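PDB 4DIM: phosphoribosylglycinamide synthetase from Anaerococcus prevotii, which probably acts as an ATP-dependent, metal-requiring ligase of the ATP-grasp superfamily. Local coordinates for residues Ile337-Ile351 against Lys390-Lys403. Numbering follows the deposited sequence.
Sequences ILKEILNSNAKDDDI and KLDVIINNINIILK
Asn345 points its ND2 at Ile394 O in the C-terminal part of helix 384-395, donating at 3.1 Å, nearly straight at 170° and with the acceptor within the amide plane. The backbone N of Asn397 donates to the same oxygen from the opposite face of its plane, so Ile394 O is gripped by two donors. Asn343 OD1 also holds Asn345. With the CG of Asn343 anti to its backbone N, this OD1 accepts from Asn345 N at 3.1 Å, an Asx turn in which the donor sits above the carbonyl plane, and weakly from Asn345 ND2.

Beyond this junction, strands 337-343 and 398-402 pair antiparallel, their axes 169° apart. Leu342 and Asn399 exchange backbone bonds, and their side chains lie alongside each other, CB to CB 3.9 Å, while Leu342 CD1 slants across to meet Ile401 CD1. The other face carries Ile341 and Ile398, touching through their CG2 branches at 3.9 Å, with Phe356 of strand 351-356 packed on both. A classic beta bulge follows: Lys339 and Glu340 both oppose Ile401, whose O accepts from Lys339 N and whose N donates to Glu340 O. Lys339 bends at chi3 (126°), and its CE rests on Ile401 CG2, 3.8 Å away.

At the far end, Lys390 NZ bridges to Asp350 OD2 at 3.3 Å, with a longer ion pair to Asp348. The chemistry thus divides in three: backbone bonds and aliphatic contacts join the C-terminal strand to its neighbour, the directional bond of the Asn345 amide probably steadies the helix-to-strand junction, and a looser, probably adaptable charge network ties the helix to the 348-351 turn.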
ATOM      1  N   ILE A 337      -6.001  22.045  20.819  1.00129.64           N
ATOM      2  CA  ILE A 337      -4.955  21.351  21.562  1.00128.95           C
ATOM      3  C   ILE A 337      -5.677  20.335  22.444  1.00129.91           C
ATOM      4  O   ILE A 337      -6.597  20.696  23.179  1.00128.68           O
ATOM      5  CB  ILE A 337      -4.031  22.335  22.356  1.00134.53           C
ATOM      6  CG1 ILE A 337      -3.533  23.521  21.468  1.00138.77           C
ATOM      7  CG2 ILE A 337      -2.834  21.589  22.940  1.00133.29           C
ATOM      8  CD1 ILE A 337      -3.990  24.955  21.966  1.00148.58           C
ATOM      9  N   LEU A 338      -5.266  19.061  22.345  1.00124.30           N
ATOM     10  CA  LEU A 338      -5.907  17.952  23.049  1.00120.64           C
ATOM     11  C   LEU A 338      -5.662  17.950  24.550  1.00124.38           C
ATOM     12  O   LEU A 338      -4.554  18.237  24.990  1.00124.52           O
ATOM     13  CB  LEU A 338      -5.391  16.622  22.461  1.00118.57           C
ATOM     14  CG  LEU A 338      -6.048  15.325  22.964  1.00120.15           C
ATOM     15  CD1 LEU A 338      -7.477  15.236  22.513  1.00118.04           C
ATOM     16  CD2 LEU A 338      -5.308  14.112  22.458  1.00122.20           C
ATOM     17  N   LYS A 339      -6.714  17.577  25.319  1.00121.38           N
ATOM     18  CA  LYS A 339      -6.689  17.378  26.771  1.00122.63           C
ATOM     19  C   LYS A 339      -6.668  15.870  27.005  1.00125.31           C
ATOM     20  O   LYS A 339      -5.717  15.340  27.579  1.00125.10           O
ATOM     21  CB  LYS A 339      -7.911  18.050  27.440  1.00125.99           C
ATOM     22  CG  LYS A 339      -8.049  17.806  28.950  1.00138.53           C
ATOM     23  CD  LYS A 339      -9.282  18.526  29.524  1.00149.41           C
ATOM     24  CE  LYS A 339     -10.229  17.619  30.286  1.00156.29           C
ATOM     25  NZ  LYS A 339     -11.494  18.321  30.671  1.00157.56           N
ATOM     26  N   GLU A 340      -7.704  15.175  26.505  1.00121.39           N
ATOM     27  CA  GLU A 340      -7.817  13.714  26.618  1.00120.28           C
ATOM     28  C   GLU A 340      -8.867  13.132  25.662  1.00119.70           C
ATOM     29  O   GLU A 340      -9.830  13.815  25.314  1.00118.86           O
ATOM     30  CB  GLU A 340      -8.173  13.287  28.065  1.00123.04           C
ATOM     31  CG  GLU A 340      -9.504  13.823  28.585  1.00135.06           C
ATOM     32  CD  GLU A 340      -9.854  13.379  29.992  1.00160.87           C
ATOM     33  OE1 GLU A 340      -9.507  12.231  30.360  1.00156.73           O
ATOM     34  OE2 GLU A 340     -10.544  14.150  30.699  1.00154.90           O
ATOM     35  N   ILE A 341      -8.704  11.837  25.316  1.00113.28           N
ATOM     36  CA  ILE A 341      -9.638  11.088  24.478  1.00109.21           C
ATOM     37  C   ILE A 341     -10.371  10.100  25.373  1.00113.97           C
ATOM     38  O   ILE A 341      -9.735   9.203  25.929  1.00114.88           O
ATOM     39  CB  ILE A 341      -8.946  10.384  23.305  1.00109.32           C
ATOM     40  CG1 ILE A 341      -8.158  11.408  22.473  1.00109.89           C
ATOM     41  CG2 ILE A 341      -9.994   9.678  22.454  1.00107.45           C
ATOM     42  CD1 ILE A 341      -7.110  10.861  21.531  1.00115.51           C
ATOM     43  N   LEU A 342     -11.705  10.247  25.493  1.00109.10           N
ATOM     44  CA  LEU A 342     -12.529   9.378  26.323  1.00108.71           C
ATOM     45  C   LEU A 342     -13.087   8.188  25.523  1.00109.56           C
ATOM     46  O   LEU A 342     -13.893   8.390  24.620  1.00108.44           O
ATOM     47  CB  LEU A 342     -13.687  10.179  26.920  1.00109.87           C
ATOM     48  CG  LEU A 342     -13.336  11.546  27.523  1.00115.64           C
ATOM     49  CD1 LEU A 342     -14.586  12.244  28.028  1.00116.98           C
ATOM     50  CD2 LEU A 342     -12.317  11.407  28.638  1.00116.75           C
ATOM     51  N   ASN A 343     -12.666   6.959  25.861  1.00104.16           N
ATOM     52  CA  ASN A 343     -13.157   5.733  25.238  1.00102.28           C
ATOM     53  C   ASN A 343     -14.013   4.983  26.248  1.00109.28           C
ATOM     54  O   ASN A 343     -13.475   4.263  27.094  1.00110.85           O
ATOM     55  CB  ASN A 343     -11.997   4.849  24.740  1.00 97.11           C
ATOM     56  CG  ASN A 343     -12.447   3.564  24.093  1.00 99.85           C
ATOM     57  OD1 ASN A 343     -13.625   3.349  23.827  1.00 89.58           O
ATOM     58  ND2 ASN A 343     -11.528   2.664  23.840  1.00100.95           N
ATOM     59  N   SER A 344     -15.346   5.106  26.124  1.00106.61           N
ATOM     60  CA  SER A 344     -16.277   4.456  27.043  1.00109.19           C
ATOM     61  C   SER A 344     -16.713   3.059  26.546  1.00114.02           C
ATOM     62  O   SER A 344     -17.659   2.496  27.094  1.00115.76           O
ATOM     63  CB  SER A 344     -17.495   5.354  27.285  1.00112.94           C
ATOM     64  OG  SER A 344     -18.300   5.601  26.145  1.00113.75           O
ATOM     65  N   ASN A 345     -15.993   2.472  25.570  1.00109.90           N
ATOM     66  CA  ASN A 345     -16.343   1.157  25.011  1.00110.29           C
ATOM     67  C   ASN A 345     -15.866   0.008  25.858  1.00116.10           C
ATOM     68  O   ASN A 345     -14.751   0.034  26.369  1.00115.82           O
ATOM     69  CB  ASN A 345     -15.748   0.977  23.613  1.00107.02           C
ATOM     70  CG  ASN A 345     -16.360   1.921  22.639  1.00105.41           C
ATOM     71  OD1 ASN A 345     -17.567   1.883  22.453  1.00105.32           O
ATOM     72  ND2 ASN A 345     -15.574   2.795  22.031  1.00 83.75           N
ATOM     73  N   ALA A 346     -16.665  -1.053  25.883  1.00115.18           N
ATOM     74  CA  ALA A 346     -16.361  -2.263  26.639  1.00119.20           C
ATOM     75  C   ALA A 346     -15.427  -3.235  25.883  1.00122.16           C
ATOM     76  O   ALA A 346     -15.392  -3.252  24.649  1.00118.02           O
ATOM     77  CB  ALA A 346     -17.663  -2.981  26.984  1.00123.12           C
ATOM     78  N   LYS A 347     -14.712  -4.076  26.665  1.00123.09           N
ATOM     79  CA  LYS A 347     -13.819  -5.150  26.183  1.00123.72           C
ATOM     80  C   LYS A 347     -14.591  -6.118  25.282  1.00125.79           C
ATOM     81  O   LYS A 347     -15.629  -6.643  25.703  1.00127.49           O
ATOM     82  CB  LYS A 347     -13.210  -5.937  27.369  1.00130.80           C
ATOM     83  CG  LYS A 347     -12.222  -5.120  28.207  1.00150.94           C
ATOM     84  CD  LYS A 347     -12.663  -4.961  29.668  1.00163.04           C
ATOM     85  CE  LYS A 347     -11.780  -4.006  30.438  1.00169.96           C
ATOM     86  NZ  LYS A 347     -12.132  -2.575  30.207  1.00165.29           N
ATOM     87  N   ASP A 348     -14.102  -6.324  24.043  1.00118.08           N
ATOM     88  CA  ASP A 348     -14.781  -7.149  23.049  1.00116.77           C
ATOM     89  C   ASP A 348     -13.757  -7.805  22.123  1.00119.35           C
ATOM     90  O   ASP A 348     -12.915  -7.114  21.550  1.00115.44           O
ATOM     91  CB  ASP A 348     -15.733  -6.237  22.260  1.00115.12           C
ATOM     92  CG  ASP A 348     -16.666  -6.876  21.245  1.00126.14           C
ATOM     93  OD1 ASP A 348     -16.575  -8.110  21.033  1.00126.53           O
ATOM     94  OD2 ASP A 348     -17.495  -6.139  20.662  1.00135.63           O
ATOM     95  N   ASP A 349     -13.855  -9.137  21.952  1.00119.83           N
ATOM     96  CA  ASP A 349     -12.958  -9.897  21.076  1.00120.31           C
ATOM     97  C   ASP A 349     -13.178  -9.583  19.582  1.00120.49           C
ATOM     98  O   ASP A 349     -12.287  -9.878  18.784  1.00120.13           O
ATOM     99  CB  ASP A 349     -13.107 -11.406  21.319  1.00126.87           C
ATOM    100  CG  ASP A 349     -12.626 -11.852  22.689  1.00142.74           C
ATOM    101  OD1 ASP A 349     -12.334 -10.962  23.544  1.00142.74           O
ATOM    102  OD2 ASP A 349     -12.545 -13.084  22.916  1.00151.81           O
ATOM    103  N   ASP A 350     -14.343  -8.998  19.208  1.00113.49           N
ATOM    104  CA  ASP A 350     -14.628  -8.553  17.837  1.00109.43           C
ATOM    105  C   ASP A 350     -13.983  -7.176  17.571  1.00104.81           C
ATOM    106  O   ASP A 350     -13.896  -6.773  16.423  1.00 98.74           O
ATOM    107  CB  ASP A 350     -16.147  -8.529  17.537  1.00112.16           C
ATOM    108  CG  ASP A 350     -16.748  -9.899  17.236  1.00128.23           C
ATOM    109  OD1 ASP A 350     -15.978 -10.903  17.205  1.00129.07           O
ATOM    110  OD2 ASP A 350     -17.987  -9.974  17.039  1.00136.99           O
ATOM    111  N   ILE A 351     -13.513  -6.480  18.614  1.00 91.17           N
ATOM    112  CA  ILE A 351     -12.744  -5.245  18.480  1.00 89.04           C
ATOM    113  C   ILE A 351     -11.308  -5.709  18.516  1.00 92.84           C
ATOM    114  O   ILE A 351     -10.812  -6.160  19.554  1.00 94.34           O
ATOM    115  CB  ILE A 351     -13.048  -4.164  19.552  1.00 93.09           C
ATOM    116  CG1 ILE A 351     -14.553  -3.843  19.620  1.00 93.83           C
ATOM    117  CG2 ILE A 351     -12.253  -2.894  19.242  1.00 91.66           C
ATOM    118  CD1 ILE A 351     -14.937  -2.949  20.716  1.00 97.67           C
ATOM    119  N   LYS A 390     -21.162  -2.297  14.308  1.00 89.82           N
ATOM    120  CA  LYS A 390     -20.251  -2.383  15.452  1.00 88.85           C
ATOM    121  C   LYS A 390     -19.332  -1.139  15.485  1.00 91.93           C
ATOM    122  O   LYS A 390     -19.135  -0.549  16.541  1.00 92.52           O
ATOM    123  CB  LYS A 390     -19.418  -3.702  15.380  1.00 89.87           C
ATOM    124  CG  LYS A 390     -18.576  -4.013  16.596  1.00 98.52           C
ATOM    125  CD  LYS A 390     -18.546  -5.516  16.943  1.00113.86           C
ATOM    126  CE  LYS A 390     -19.656  -5.905  17.906  1.00138.98           C
ATOM    127  NZ  LYS A 390     -19.801  -7.386  18.073  1.00150.13           N
ATOM    128  N   LEU A 391     -18.840  -0.707  14.329  1.00 87.47           N
ATOM    129  CA  LEU A 391     -17.949   0.455  14.234  1.00 86.70           C
ATOM    130  C   LEU A 391     -18.666   1.755  14.637  1.00 91.69           C
ATOM    131  O   LEU A 391     -18.074   2.580  15.331  1.00 90.99           O
ATOM    132  CB  LEU A 391     -17.392   0.576  12.790  1.00 85.86           C
ATOM    133  CG  LEU A 391     -15.937   1.063  12.582  1.00 88.47           C
ATOM    134  CD1 LEU A 391     -15.680   2.404  13.208  1.00 91.44           C
ATOM    135  CD2 LEU A 391     -14.962   0.055  13.074  1.00 88.16           C
ATOM    136  N   ASP A 392     -19.931   1.931  14.223  1.00 90.62           N
ATOM    137  CA  ASP A 392     -20.703   3.141  14.569  1.00 92.57           C
ATOM    138  C   ASP A 392     -20.920   3.297  16.057  1.00 96.00           C
ATOM    139  O   ASP A 392     -21.009   4.423  16.528  1.00 96.17           O
ATOM    140  CB  ASP A 392     -22.068   3.133  13.900  1.00 96.98           C
ATOM    141  CG  ASP A 392     -22.040   3.335  12.402  1.00112.07           C
ATOM    142  OD1 ASP A 392     -20.917   3.546  11.841  1.00110.86           O
ATOM    143  OD2 ASP A 392     -23.128   3.251  11.777  1.00119.75           O
ATOM    144  N   VAL A 393     -21.035   2.177  16.782  1.00 91.81           N
ATOM    145  CA  VAL A 393     -21.224   2.181  18.225  1.00 92.65           C
ATOM    146  C   VAL A 393     -19.919   2.614  18.915  1.00 95.43           C
ATOM    147  O   VAL A 393     -19.984   3.311  19.928  1.00 94.93           O
ATOM    148  CB  VAL A 393     -21.700   0.793  18.730  1.00 97.64           C
ATOM    149  CG1 VAL A 393     -21.702   0.734  20.259  1.00 99.33           C
ATOM    150  CG2 VAL A 393     -23.079   0.454  18.181  1.00 99.86           C
ATOM    151  N   ILE A 394     -18.750   2.182  18.380  1.00 92.41           N
ATOM    152  CA  ILE A 394     -17.409   2.467  18.926  1.00 91.98           C
ATOM    153  C   ILE A 394     -17.156   3.982  18.879  1.00 94.01           C
ATOM    154  O   ILE A 394     -17.057   4.609  19.928  1.00 94.96           O
ATOM    155  CB  ILE A 394     -16.305   1.636  18.167  1.00 94.16           C
ATOM    156  CG1 ILE A 394     -16.480   0.122  18.455  1.00 96.49           C
ATOM    157  CG2 ILE A 394     -14.857   2.061  18.547  1.00 93.87           C
ATOM    158  CD1 ILE A 394     -15.613  -0.824  17.530  1.00109.33           C
ATOM    159  N   ILE A 395     -17.133   4.555  17.678  1.00 88.55           N
ATOM    160  CA  ILE A 395     -16.925   5.993  17.421  1.00 88.85           C
ATOM    161  C   ILE A 395     -17.841   6.899  18.237  1.00 89.01           C
ATOM    162  O   ILE A 395     -17.423   7.992  18.645  1.00 88.40           O
ATOM    163  CB  ILE A 395     -17.163   6.266  15.907  1.00 92.97           C
ATOM    164  CG1 ILE A 395     -16.000   5.759  15.080  1.00 91.58           C
ATOM    165  CG2 ILE A 395     -17.438   7.746  15.604  1.00 97.50           C
ATOM    166  CD1 ILE A 395     -14.721   6.644  15.138  1.00104.62           C
ATOM    167  N   ASN A 396     -19.114   6.503  18.365  1.00 84.34           N
ATOM    168  CA  ASN A 396     -20.108   7.280  19.122  1.00 85.89           C
ATOM    169  C   ASN A 396     -19.795   7.256  20.632  1.00 91.41           C
ATOM    170  O   ASN A 396     -20.355   8.059  21.364  1.00 93.95           O
ATOM    171  CB  ASN A 396     -21.543   6.781  18.866  1.00 85.56           C
ATOM    172  CG  ASN A 396     -22.112   7.053  17.509  1.00 98.30           C
ATOM    173  OD1 ASN A 396     -21.447   7.564  16.609  1.00100.98           O
ATOM    174  ND2 ASN A 396     -23.398   6.773  17.355  1.00 96.27           N
ATOM    175  N   ASN A 397     -18.903   6.342  21.085  1.00 89.03           N
ATOM    176  CA  ASN A 397     -18.408   6.212  22.458  1.00 90.76           C
ATOM    177  C   ASN A 397     -16.932   6.630  22.553  1.00 95.86           C
ATOM    178  O   ASN A 397     -16.257   6.246  23.508  1.00 96.73           O
ATOM    179  CB  ASN A 397     -18.606   4.775  22.956  1.00 92.90           C
ATOM    180  CG  ASN A 397     -20.035   4.475  23.360  1.00113.13           C
ATOM    181  OD1 ASN A 397     -20.500   4.905  24.429  1.00110.35           O
ATOM    182  ND2 ASN A 397     -20.789   3.786  22.497  1.00104.37           N
ATOM    183  N   ILE A 398     -16.452   7.471  21.595  1.00 93.37           N
ATOM    184  CA  ILE A 398     -15.097   8.057  21.563  1.00 93.74           C
ATOM    185  C   ILE A 398     -15.279   9.570  21.665  1.00100.20           C
ATOM    186  O   ILE A 398     -15.825  10.147  20.734  1.00 99.41           O
ATOM    187  CB  ILE A 398     -14.244   7.691  20.279  1.00 94.36           C
ATOM    188  CG1 ILE A 398     -13.936   6.167  20.118  1.00 92.34           C
ATOM    189  CG2 ILE A 398     -12.925   8.548  20.216  1.00 95.49           C
ATOM    190  CD1 ILE A 398     -13.571   5.511  21.236  1.00102.95           C
ATOM    191  N   ASN A 399     -14.811  10.219  22.749  1.00101.47           N
ATOM    192  CA  ASN A 399     -14.939  11.678  22.918  1.00104.12           C
ATOM    193  C   ASN A 399     -13.565  12.350  22.948  1.00107.54           C
ATOM    194  O   ASN A 399     -12.740  12.044  23.810  1.00106.87           O
ATOM    195  CB  ASN A 399     -15.719  12.010  24.196  1.00109.35           C
ATOM    196  CG  ASN A 399     -16.298  13.413  24.258  1.00153.21           C
ATOM    197  OD1 ASN A 399     -16.099  14.255  23.363  1.00152.27           O
ATOM    198  ND2 ASN A 399     -17.021  13.707  25.343  1.00148.57           N
ATOM    199  N   ILE A 400     -13.326  13.269  22.013  1.00105.13           N
ATOM    200  CA  ILE A 400     -12.082  14.026  21.962  1.00106.88           C
ATOM    201  C   ILE A 400     -12.323  15.382  22.630  1.00113.46           C
ATOM    202  O   ILE A 400     -13.129  16.172  22.139  1.00113.94           O
ATOM    203  CB  ILE A 400     -11.586  14.169  20.517  1.00109.46           C
ATOM    204  CG1 ILE A 400     -11.440  12.772  19.830  1.00106.22           C
ATOM    205  CG2 ILE A 400     -10.253  14.894  20.519  1.00113.44           C
ATOM    206  CD1 ILE A 400     -11.439  12.817  18.337  1.00109.49           C
ATOM    207  N   ILE A 401     -11.617  15.638  23.748  1.00111.88           N
ATOM    208  CA  ILE A 401     -11.734  16.849  24.551  1.00115.65           C
ATOM    209  C   ILE A 401     -10.565  17.831  24.246  1.00123.35           C
ATOM    210  O   ILE A 401      -9.399  17.485  24.451  1.00122.27           O
ATOM    211  CB  ILE A 401     -11.752  16.456  26.050  1.00119.91           C
ATOM    212  CG1 ILE A 401     -12.726  15.287  26.339  1.00118.36           C
ATOM    213  CG2 ILE A 401     -12.059  17.667  26.929  1.00123.49           C
ATOM    214  CD1 ILE A 401     -14.134  15.478  25.892  1.00121.64           C
ATOM    215  N   LEU A 402     -10.899  19.078  23.842  1.00123.67           N
ATOM    216  CA  LEU A 402      -9.929  20.126  23.502  1.00126.71           C
ATOM    217  C   LEU A 402      -9.825  21.143  24.643  1.00134.08           C
ATOM    218  O   LEU A 402     -10.797  21.857  24.878  1.00136.24           O
ATOM    219  CB  LEU A 402     -10.361  20.844  22.196  1.00127.72           C
ATOM    220  CG  LEU A 402      -9.865  20.290  20.850  1.00130.52           C
ATOM    221  CD1 LEU A 402     -10.037  18.794  20.741  1.00126.11           C
ATOM    222  CD2 LEU A 402     -10.617  20.932  19.701  1.00133.87           C
ATOM    223  N   LYS A 403      -8.672  21.223  25.351  1.00131.44           N
ATOM    224  CA  LYS A 403      -8.495  22.196  26.437  1.00152.05           C
ATOM    225  C   LYS A 403      -7.016  22.332  26.874  1.00159.74           C
ATOM    226  O   LYS A 403      -6.193  21.437  26.674  1.00119.19           O
ATOM    227  CB  LYS A 403      -9.378  21.834  27.660  1.00153.89           C
ATOM    228  CG  LYS A 403      -9.860  23.057  28.441  1.00160.25           C
ATOM    229  CD  LYS A 403     -10.987  22.709  29.387  1.00158.70           C
ATOM    230  CE  LYS A 403     -11.318  23.861  30.297  1.00155.81           C
ATOM    231  NZ  LYS A 403     -12.499  23.571  31.144  1.00153.97           N
TER